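Local atomic coordinates of tryptophan--tRNA ligase (Pyrococcus horikoshii, PDB entry 3JXE), a protein that catalyses the ATP-dependent joining of tryptophan to its tRNA, as a class I aminoacyl-tRNA synthetase that works through a tryptophanyl-adenylate. Residues S246-S251 / P259-Y264; D271-V276 / Y338-I343; P201-R206 / E229-Y234. All coordinates share one frame; numbering follows the deposited sequence.

Contact 1 (S246-S251 / P259-Y264); sequences SLTSLS and PETAIY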
loop_
_atom_site.group_PDB
_atom_site.type_symbol
_atom_site.label_atom_id
_atom_site.label_comp_id
_atom_site.label_asym_id
_atom_site.label_seq_id
_atom_site.Cartn_x
_atom_site.Cartn_y
_atom_site.Cartn_z
ATOM N N SER B 246 -7.466 32.507 -8.731
ATOM C CA SER B 246 -8.397 32.959 -7.702
ATOM C C SER B 246 -8.928 34.349 -8.050
ATOM O O SER B 246 -8.385 35.023 -8.929
ATOM C CB SER B 246 -7.731 32.954 -6.321
ATOM O OG SER B 246 -6.760 33.979 -6.204
ATOM N N LEU B 247 -9.991 34.766 -7.361
ATOM C CA LEU B 247 -10.636 36.058 -7.607
ATOM C C LEU B 247 -9.682 37.247 -7.507
ATOM O O LEU B 247 -9.532 38.010 -8.466
ATOM C CB LEU B 247 -11.814 36.261 -6.649
ATOM C CG LEU B 247 -13.165 35.656 -7.032
ATOM C CD1 LEU B 247 -14.064 35.548 -5.810
ATOM C CD2 LEU B 247 -13.841 36.465 -8.137
ATOM N N THR B 248 -9.039 37.395 -6.351
ATOM C CA THR B 248 -8.191 38.555 -6.085
ATOM C C THR B 248 -6.820 38.436 -6.749
ATOM O O THR B 248 -6.443 39.283 -7.562
ATOM C CB THR B 248 -8.011 38.806 -4.566
ATOM O OG1 THR B 248 -7.424 37.651 -3.954
ATOM C CG2 THR B 248 -9.355 39.107 -3.899
ATOM N N SER B 249 -6.092 37.374 -6.411
ATOM C CA SER B 249 -4.700 37.208 -6.829
ATOM C C SER B 249 -4.544 36.689 -8.262
ATOM O O SER B 249 -5.421 35.997 -8.789
ATOM C CB SER B 249 -3.959 36.295 -5.845
ATOM O OG SER B 249 -2.571 36.254 -6.126
ATOM N N LEU B 250 -3.421 37.042 -8.884
ATOM C CA LEU B 250 -3.060 36.541 -10.209
ATOM C C LEU B 250 -1.953 35.486 -10.095
ATOM O O LEU B 250 -1.628 34.799 -11.068
ATOM C CB LEU B 250 -2.644 37.694 -11.142
ATOM C CG LEU B 250 -1.339 38.484 -10.933
ATOM C CD1 LEU B 250 -0.948 39.215 -12.217
ATOM C CD2 LEU B 250 -1.409 39.465 -9.756
ATOM N N SER B 251 -1.387 35.371 -8.894
ATOM C CA SER B 251 -0.361 34.377 -8.591
ATOM C C SER B 251 -0.971 33.149 -7.909
ATOM O O SER B 251 -2.045 33.230 -7.308
ATOM C CB SER B 251 0.739 34.988 -7.715
ATOM O OG SER B 251 0.297 35.198 -6.385
ATOM N N PRO B 259 -10.844 30.128 0.918
ATOM C CA PRO B 259 -12.222 29.895 0.475
ATOM C C PRO B 259 -12.930 31.143 -0.059
ATOM O O PRO B 259 -13.846 31.025 -0.876
ATOM C CB PRO B 259 -12.921 29.392 1.745
ATOM C CG PRO B 259 -12.090 29.891 2.867
ATOM C CD PRO B 259 -10.686 29.869 2.361
ATOM N N GLU B 260 -12.501 32.320 0.393
ATOM C CA GLU B 260 -13.135 33.579 0.005
ATOM C C GLU B 260 -12.835 33.969 -1.446
ATOM O O GLU B 260 -13.545 34.789 -2.031
ATOM C CB GLU B 260 -12.729 34.701 0.964
ATOM C CG GLU B 260 -13.782 35.803 1.106
ATOM C CD GLU B 260 -13.421 36.861 2.145
ATOM O OE1 GLU B 260 -12.348 36.748 2.787
ATOM O OE2 GLU B 260 -14.219 37.816 2.316
ATOM N N THR B 261 -11.790 33.376 -2.019
ATOM C CA THR B 261 -11.410 33.638 -3.411
ATOM C C THR B 261 -11.670 32.429 -4.316
ATOM O O THR B 261 -11.251 32.402 -5.478
ATOM C CB THR B 261 -9.930 34.071 -3.529
ATOM O OG1 THR B 261 -9.084 33.086 -2.921
ATOM C CG2 THR B 261 -9.706 35.423 -2.860
ATOM N N ALA B 262 -12.373 31.438 -3.774
ATOM C CA ALA B 262 -12.692 30.219 -4.506
ATOM C C ALA B 262 -14.198 30.035 -4.667
ATOM O O ALA B 262 -14.966 30.267 -3.732
ATOM C CB ALA B 262 -12.084 29.013 -3.804
ATOM N N ILE B 263 -14.610 29.621 -5.863
ATOM C CA ILE B 263 -16.001 29.267 -6.116
ATOM C C ILE B 263 -16.158 27.755 -6.002
ATOM O O ILE B 263 -15.761 27.006 -6.899
ATOM C CB ILE B 263 -16.499 29.756 -7.507
ATOM C CG1 ILE B 263 -16.233 31.256 -7.704
ATOM C CG2 ILE B 263 -17.977 29.418 -7.704
ATOM C CD1 ILE B 263 -16.945 32.192 -6.722
ATOM N N TYR B 264 -16.726 27.317 -4.883
ATOM C CA TYR B 264 -16.982 25.902 -4.650
ATOM C C TYR B 264 -18.187 25.431 -5.453
ATOM O O TYR B 264 -19.127 26.194 -5.682
ATOM C CB TYR B 264 -17.204 25.638 -3.161
ATOM C CG TYR B 264 -15.982 25.887 -2.310
ATOM C CD1 TYR B 264 -15.786 27.114 -1.676
ATOM C CD2 TYR B 264 -15.017 24.896 -2.139
ATOM C CE1 TYR B 264 -14.660 27.346 -0.891
ATOM C CE2 TYR B 264 -13.889 25.117 -1.358
ATOM C CZ TYR B 264 -13.717 26.343 -0.738
ATOM O OH TYR B 264 -12.601 26.560 0.034
#
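The KMSKS loop of this class I synthetase, Lys253 to Ser257, is bracketed by a contact in which Leu247, Ser246 and Thr248 gather round Thr261. One backbone bond joins the two flanks: Leu247 N donates to Thr261 O over 3.3 Å, nearly straight at 164°, and the N-H reaches the oxygen in the carbonyl plane, on a lone pair. Side chains fill in around this bond. On one side, Ser246 CB lies 3.7 Å from both Thr261 O and Thr261 OG1; OG1 itself is engaged by the carbonyl oxygen of Lys258, just ahead of the 3-10 turn at 259-261. Thr261 CG2 stands anti to the carbonyl carbon, beside the backbone N, and meets Thr248, whose side chain crosses that of Thr261 at about a right angle. Leu247 reaches farther along the turn, its CD1 lying 3.9 Å from Glu260 O, and also rests on Trp306 of helix 301-311. Beyond the turn, Ala262 packs on Met254 and Tyr264 on Ala256, while the backbone of Ile263 bonds to that of Ile88 in the HIGH motif. The two class I signatures are thereby linked near the bound tryptophanyl-5'AMP, which lies about 8 Å from the Ser246 side chain. At the contact's outer end, Thr248 OG1 and CG2 touch the methyl CG2 of Thr261, at 3.4 and 3.8 Å.

Contact 2 (D271-V276 / Y338-I343); sequences DVEKKV and YLISKI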
loop_
_atom_site.group_PDB
_atom_site.type_symbol
_atom_site.label_atom_id
_atom_site.label_comp_id
_atom_site.label_asym_id
_atom_site.label_seq_id
_atom_site.Cartn_x
_atom_site.Cartn_y
_atom_site.Cartn_z
ATOM N N ASP B 271 -23.687 33.165 -2.076
ATOM C CA ASP B 271 -22.253 32.988 -1.826
ATOM C C ASP B 271 -21.420 33.504 -2.993
ATOM O O ASP B 271 -20.404 34.165 -2.788
ATOM C CB ASP B 271 -21.915 31.520 -1.548
ATOM C CG ASP B 271 -22.268 31.093 -0.135
ATOM O OD1 ASP B 271 -22.206 31.936 0.787
ATOM O OD2 ASP B 271 -22.599 29.902 0.056
ATOM N N VAL B 272 -21.863 33.202 -4.214
ATOM C CA VAL B 272 -21.220 33.707 -5.427
ATOM C C VAL B 272 -21.278 35.232 -5.453
ATOM O O VAL B 272 -20.257 35.893 -5.666
ATOM C CB VAL B 272 -21.874 33.132 -6.709
ATOM C CG1 VAL B 272 -21.264 33.755 -7.959
ATOM C CG2 VAL B 272 -21.731 31.622 -6.752
ATOM N N GLU B 273 -22.472 35.775 -5.219
ATOM C CA GLU B 273 -22.701 37.222 -5.203
ATOM C C GLU B 273 -21.776 37.940 -4.221
ATOM O O GLU B 273 -21.036 38.839 -4.616
ATOM C CB GLU B 273 -24.172 37.539 -4.902
ATOM C CG GLU B 273 -25.104 37.347 -6.099
ATOM C CD GLU B 273 -26.576 37.241 -5.719
ATOM O OE1 GLU B 273 -27.352 36.678 -6.522
ATOM O OE2 GLU B 273 -26.965 37.715 -4.630
ATOM N N LYS B 274 -21.803 37.518 -2.958
ATOM C CA LYS B 274 -20.964 38.111 -1.913
ATOM C C LYS B 274 -19.471 38.054 -2.238
ATOM O O LYS B 274 -18.757 39.028 -2.017
ATOM C CB LYS B 274 -21.234 37.452 -0.556
ATOM C CG LYS B 274 -22.528 37.897 0.116
ATOM C CD LYS B 274 -22.749 37.192 1.452
ATOM C CE LYS B 274 -23.287 35.780 1.263
ATOM N NZ LYS B 274 -23.622 35.125 2.556
ATOM N N LYS B 275 -19.010 36.921 -2.767
ATOM C CA LYS B 275 -17.591 36.736 -3.094
ATOM C C LYS B 275 -17.106 37.654 -4.217
ATOM O O LYS B 275 -15.987 38.169 -4.162
ATOM C CB LYS B 275 -17.293 35.274 -3.435
ATOM C CG LYS B 275 -17.147 34.380 -2.218
ATOM C CD LYS B 275 -16.963 32.923 -2.607
ATOM C CE LYS B 275 -17.042 32.026 -1.382
ATOM N NZ LYS B 275 -16.832 30.591 -1.710
ATOM N N VAL B 276 -17.953 37.857 -5.223
ATOM C CA VAL B 276 -17.608 38.707 -6.364
ATOM C C VAL B 276 -17.813 40.196 -6.048
ATOM O O VAL B 276 -16.888 40.992 -6.224
ATOM C CB VAL B 276 -18.376 38.291 -7.646
ATOM C CG1 VAL B 276 -18.018 39.199 -8.815
ATOM C CG2 VAL B 276 -18.077 36.841 -8.002
ATOM N N TYR B 338 -22.575 40.148 -14.978
ATOM C CA TYR B 338 -22.567 39.205 -16.091
ATOM C C TYR B 338 -21.825 37.915 -15.735
ATOM O O TYR B 338 -22.246 36.827 -16.130
ATOM C CB TYR B 338 -21.970 39.868 -17.338
ATOM C CG TYR B 338 -21.600 38.920 -18.458
ATOM C CD1 TYR B 338 -22.572 38.165 -19.118
ATOM C CD2 TYR B 338 -20.273 38.793 -18.867
ATOM C CE1 TYR B 338 -22.226 37.298 -20.151
ATOM C CE2 TYR B 338 -19.920 37.934 -19.896
ATOM C CZ TYR B 338 -20.898 37.190 -20.532
ATOM O OH TYR B 338 -20.538 36.343 -21.552
ATOM N N LEU B 339 -20.732 38.045 -14.985
ATOM C CA LEU B 339 -19.968 36.889 -14.514
ATOM C C LEU B 339 -20.767 36.063 -13.509
ATOM O O LEU B 339 -20.859 34.843 -13.643
ATOM C CB LEU B 339 -18.629 37.331 -13.905
ATOM C CG LEU B 339 -17.738 36.287 -13.216
ATOM C CD1 LEU B 339 -17.219 35.246 -14.198
ATOM C CD2 LEU B 339 -16.582 36.961 -12.501
ATOM N N ILE B 340 -21.345 36.739 -12.517
ATOM C CA ILE B 340 -22.124 36.090 -11.457
ATOM C C ILE B 340 -23.258 35.240 -12.025
ATOM O O ILE B 340 -23.454 34.099 -11.605
ATOM C CB ILE B 340 -22.671 37.122 -10.435
ATOM C CG1 ILE B 340 -21.530 37.676 -9.581
ATOM C CG2 ILE B 340 -23.731 36.495 -9.533
ATOM C CD1 ILE B 340 -21.865 38.954 -8.847
ATOM N N SER B 341 -23.987 35.802 -12.987
ATOM C CA SER B 341 -25.119 35.125 -13.621
ATOM C C SER B 341 -24.719 33.813 -14.295
ATOM O O SER B 341 -25.456 32.828 -14.226
ATOM C CB SER B 341 -25.807 36.052 -14.625
ATOM O OG SER B 341 -24.873 36.611 -15.532
ATOM N N LYS B 342 -23.548 33.807 -14.929
ATOM C CA LYS B 342 -23.029 32.614 -15.600
ATOM C C LYS B 342 -22.508 31.563 -14.616
ATOM O O LYS B 342 -22.665 30.361 -14.846
ATOM C CB LYS B 342 -21.951 32.984 -16.623
ATOM C CG LYS B 342 -22.443 33.922 -17.719
ATOM C CD LYS B 342 -21.944 33.508 -19.098
ATOM C CE LYS B 342 -22.738 32.328 -19.663
ATOM N NZ LYS B 342 -24.194 32.637 -19.812
ATOM N N ILE B 343 -21.895 32.019 -13.524
ATOM C CA ILE B 343 -21.481 31.128 -12.439
ATOM C C ILE B 343 -22.710 30.509 -11.767
ATOM O O ILE B 343 -22.713 29.320 -11.445
ATOM C CB ILE B 343 -20.599 31.850 -11.384
ATOM C CG1 ILE B 343 -19.317 32.392 -12.025
ATOM C CG2 ILE B 343 -20.254 30.907 -10.233
ATOM C CD1 ILE B 343 -18.448 33.225 -11.093
#
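Ile340 spreads its branches over Val272, Glu273 and Val276, showing how beta-branched side chains can join two nearly antiparallel helices without a single hydrogen bond between the segments. The short axes pass 9.8 Å apart, with 151° between their N-to-C directions. In Ile340, CG2 is anti to the backbone N and CG1 lies beside it (chi1 -71°), which separates the branches. The methyl Ile340 CG2 lies 3.8 Å from Glu273 CG and also meets a methyl of Val272. The longer branch slides past Val276 in the opposite direction and brings Ile340 CD1 to 3.7 Å from Val276 CB. Both valines hold CG1 anti to the backbone N (chi1 175° in Val272). One turn on, Ile343 uses its CG2, likewise anti to its own N, to touch both Val272 methyls, CG1 and CG2, at 3.8 Å each. Glu273 contributes only aliphatic carbon here; its OE1 is hydrogen-bonded to Gln344, one residue past the segment. The seam is extended by Leu347, against Val272, and by Lys336, against Val276. Around it, Ile343 also packs on Trp306 and Phe311, and Leu339 on Val303, so that helix 332-367 touches both helix 269-277 and helix 301-311.

Contact 3 (P201-R206 / E229-Y234); sequences PTFFER and ESLGYY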
loop_
_atom_site.group_PDB
_atom_site.type_symbol
_atom_site.label_atom_id
_atom_site.label_comp_id
_atom_site.label_asym_id
_atom_site.label_seq_id
_atom_site.Cartn_x
_atom_site.Cartn_y
_atom_site.Cartn_z
ATOM N N PRO B 201 -3.113 3.175 -11.518
ATOM C CA PRO B 201 -4.259 3.098 -12.428
ATOM C C PRO B 201 -3.940 3.173 -13.926
ATOM O O PRO B 201 -4.826 2.927 -14.747
ATOM C CB PRO B 201 -5.118 4.296 -12.009
ATOM C CG PRO B 201 -4.715 4.576 -10.611
ATOM C CD PRO B 201 -3.249 4.325 -10.604
ATOM N N THR B 202 -2.697 3.498 -14.282
ATOM C CA THR B 202 -2.275 3.470 -15.688
ATOM C C THR B 202 -2.088 2.035 -16.188
ATOM O O THR B 202 -1.964 1.800 -17.391
ATOM C CB THR B 202 -0.977 4.274 -15.937
ATOM O OG1 THR B 202 0.077 3.762 -15.115
ATOM C CG2 THR B 202 -1.183 5.750 -15.639
ATOM N N PHE B 203 -2.073 1.084 -15.256
ATOM C CA PHE B 203 -1.924 -0.328 -15.588
ATOM C C PHE B 203 -3.249 -1.084 -15.452
ATOM O O PHE B 203 -3.256 -2.300 -15.235
ATOM C CB PHE B 203 -0.849 -0.986 -14.710
ATOM C CG PHE B 203 0.403 -0.164 -14.545
ATOM C CD1 PHE B 203 1.115 0.292 -15.655
ATOM C CD2 PHE B 203 0.883 0.136 -13.274
ATOM C CE1 PHE B 203 2.274 1.048 -15.499
ATOM C CE2 PHE B 203 2.043 0.888 -13.107
ATOM C CZ PHE B 203 2.740 1.346 -14.222
ATOM N N PHE B 204 -4.364 -0.364 -15.578
ATOM C CA PHE B 204 -5.689 -0.988 -15.532
ATOM C C PHE B 204 -5.954 -1.826 -16.777
ATOM O O PHE B 204 -6.638 -2.850 -16.714
ATOM C CB PHE B 204 -6.793 0.060 -15.356
ATOM C CG PHE B 204 -7.325 0.165 -13.948
ATOM C CD1 PHE B 204 -7.297 1.379 -13.271
ATOM C CD2 PHE B 204 -7.865 -0.948 -13.305
ATOM C CE1 PHE B 204 -7.791 1.487 -11.970
ATOM C CE2 PHE B 204 -8.359 -0.852 -12.005
ATOM C CZ PHE B 204 -8.323 0.368 -11.337
ATOM N N GLU B 205 -5.410 -1.379 -17.907
ATOM C CA GLU B 205 -5.542 -2.089 -19.176
ATOM C C GLU B 205 -4.210 -2.139 -19.923
ATOM O O GLU B 205 -3.299 -1.355 -19.639
ATOM C CB GLU B 205 -6.614 -1.429 -20.050
ATOM C CG GLU B 205 -8.048 -1.676 -19.589
ATOM C CD GLU B 205 -9.067 -0.856 -20.365
ATOM O OE1 GLU B 205 -8.897 -0.685 -21.594
ATOM O OE2 GLU B 205 -10.045 -0.384 -19.742
ATOM N N ARG B 206 -4.104 -3.065 -20.874
ATOM C CA ARG B 206 -2.916 -3.179 -21.721
ATOM C C ARG B 206 -2.884 -2.091 -22.794
ATOM O O ARG B 206 -1.813 -1.726 -23.281
ATOM C CB ARG B 206 -2.830 -4.569 -22.358
ATOM C CG ARG B 206 -2.575 -5.704 -21.370
ATOM C CD ARG B 206 -1.140 -5.702 -20.863
ATOM N NE ARG B 206 -0.967 -6.602 -19.723
ATOM C CZ ARG B 206 0.179 -6.788 -19.072
ATOM N NH1 ARG B 206 0.226 -7.629 -18.048
ATOM N NH2 ARG B 206 1.279 -6.139 -19.438
ATOM N N GLU B 229 7.422 0.591 -19.852
ATOM C CA GLU B 229 7.757 -0.475 -20.799
ATOM C C GLU B 229 8.407 -1.687 -20.141
ATOM O O GLU B 229 8.119 -2.822 -20.517
ATOM C CB GLU B 229 8.637 0.058 -21.928
ATOM C CG GLU B 229 7.860 0.795 -23.011
ATOM C CD GLU B 229 8.767 1.511 -23.998
ATOM O OE1 GLU B 229 9.764 0.905 -24.458
ATOM O OE2 GLU B 229 8.474 2.686 -24.319
ATOM N N SER B 230 9.273 -1.443 -19.159
ATOM C CA SER B 230 9.908 -2.526 -18.407
ATOM C C SER B 230 8.890 -3.313 -17.581
ATOM O O SER B 230 9.133 -4.466 -17.221
ATOM C CB SER B 230 11.016 -1.983 -17.503
ATOM O OG SER B 230 10.481 -1.247 -16.417
ATOM N N LEU B 231 7.754 -2.681 -17.287
ATOM C CA LEU B 231 6.666 -3.323 -16.551
ATOM C C LEU B 231 5.648 -3.959 -17.498
ATOM O O LEU B 231 4.702 -4.617 -17.053
ATOM C CB LEU B 231 5.978 -2.323 -15.613
ATOM C CG LEU B 231 6.812 -1.677 -14.501
ATOM C CD1 LEU B 231 6.066 -0.501 -13.899
ATOM C CD2 LEU B 231 7.216 -2.673 -13.423
ATOM N N GLY B 232 5.847 -3.753 -18.799
ATOM C CA GLY B 232 5.021 -4.382 -19.829
ATOM C C GLY B 232 3.797 -3.585 -20.236
ATOM O O GLY B 232 2.797 -4.159 -20.676
ATOM N N TYR B 233 3.876 -2.265 -20.093
ATOM C CA TYR B 233 2.780 -1.370 -20.458
ATOM C C TYR B 233 3.278 -0.217 -21.323
ATOM O O TYR B 233 4.484 0.027 -21.414
ATOM C CB TYR B 233 2.093 -0.823 -19.202
ATOM C CG TYR B 233 1.297 -1.853 -18.432
ATOM C CD1 TYR B 233 1.902 -2.646 -17.455
ATOM C CD2 TYR B 233 -0.065 -2.034 -18.677
ATOM C CE1 TYR B 233 1.175 -3.594 -16.746
ATOM C CE2 TYR B 233 -0.802 -2.980 -17.972
ATOM C CZ TYR B 233 -0.175 -3.755 -17.008
ATOM O OH TYR B 233 -0.897 -4.692 -16.308
ATOM N N TYR B 234 2.346 0.481 -21.967
ATOM C CA TYR B 234 2.675 1.696 -22.704
ATOM C C TYR B 234 2.964 2.827 -21.725
ATOM O O TYR B 234 2.399 2.861 -20.629
ATOM C CB TYR B 234 1.520 2.106 -23.614
ATOM C CG TYR B 234 1.326 1.234 -24.834
ATOM C CD1 TYR B 234 0.382 0.205 -24.838
ATOM C CD2 TYR B 234 2.078 1.447 -25.993
ATOM C CE1 TYR B 234 0.195 -0.598 -25.966
ATOM C CE2 TYR B 234 1.900 0.653 -27.126
ATOM C CZ TYR B 234 0.958 -0.366 -27.105
ATOM O OH TYR B 234 0.781 -1.152 -28.221
#
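Tyr233 is held between Phe203 on one face of its ring and Arg206 on the other. On the Phe203 side, CB sits over the face as a CH-pi contact, 3.8 Å from the Tyr233 ring centroid, and Phe203 CD1 comes to 3.5 Å from Tyr233 CG, offset toward the rim. The two ring planes meet obliquely, at 46°. On the opposite face the Arg206 guanidinium lies flat, its plane within 5° of the ring's and its CZ 4.2 Å from the Tyr233 centroid, an off-centre cation-pi pair in which the Tyr233 OH sits beneath the middle of the guanidinium. The arginine chain bends at chi2 (-73°), which places CD, the carbon that comes near Tyr233 CE2; beyond it the chain runs on extended to the guanidinium. Its NH2 then makes a weak hydrogen bond to Gly232 O, 2.8 Å away at the guanidinium edge. In the plane of the tyrosine ring, Glu205 O lies 3.4 Å from Tyr233 CE2, and Arg206 O similarly lies at the edge of Tyr234.

Farther out, Phe203 CZ touches Leu231 CD1 at 3.8 Å, and Leu231 in turn packs on Pro167 and Ile168 of helix 160-171. Beside Phe203, Thr202 OG1 stands over the centre of the ring and is hydrogen-bonded to Ile199 O at the end of helix 189-199, while Glu205 OE2 bonds to Tyr109 OH. The type I turn from Glu229 to Gly232, closed by Gly232 N to Glu229 O, carries the carbonyl to which Arg206 makes its weak bond. Both segments lead into neighbouring parallel strands, 209-214 and 237-241, so the contact joins the approaches to the two strands of a beta-alpha-beta crossover, the unit from which the Rossmann fold of class I synthetases is built.

Overall arrangement
From the N terminus, contact 3 comes first, closing a loop that holds strand 209-214 and helix 218-227 of the Rossmann fold. Strand 237-241 then leads to contact 1, which closes a short loop of seven residues containing the KMSKS motif. Contact 2 closes last and spans the longest excursion, 61 residues that include helices 301-311 and 315-326. The three follow in series, neither nesting nor crossing. Contacts 1 and 2 adjoin, with Lys275 NZ probably hydrogen-bonded to Ala262 O, tying the KMSKS region to the helices. Contact 3 lies across the chain's centre, about 38 Å from contact 1 between centres.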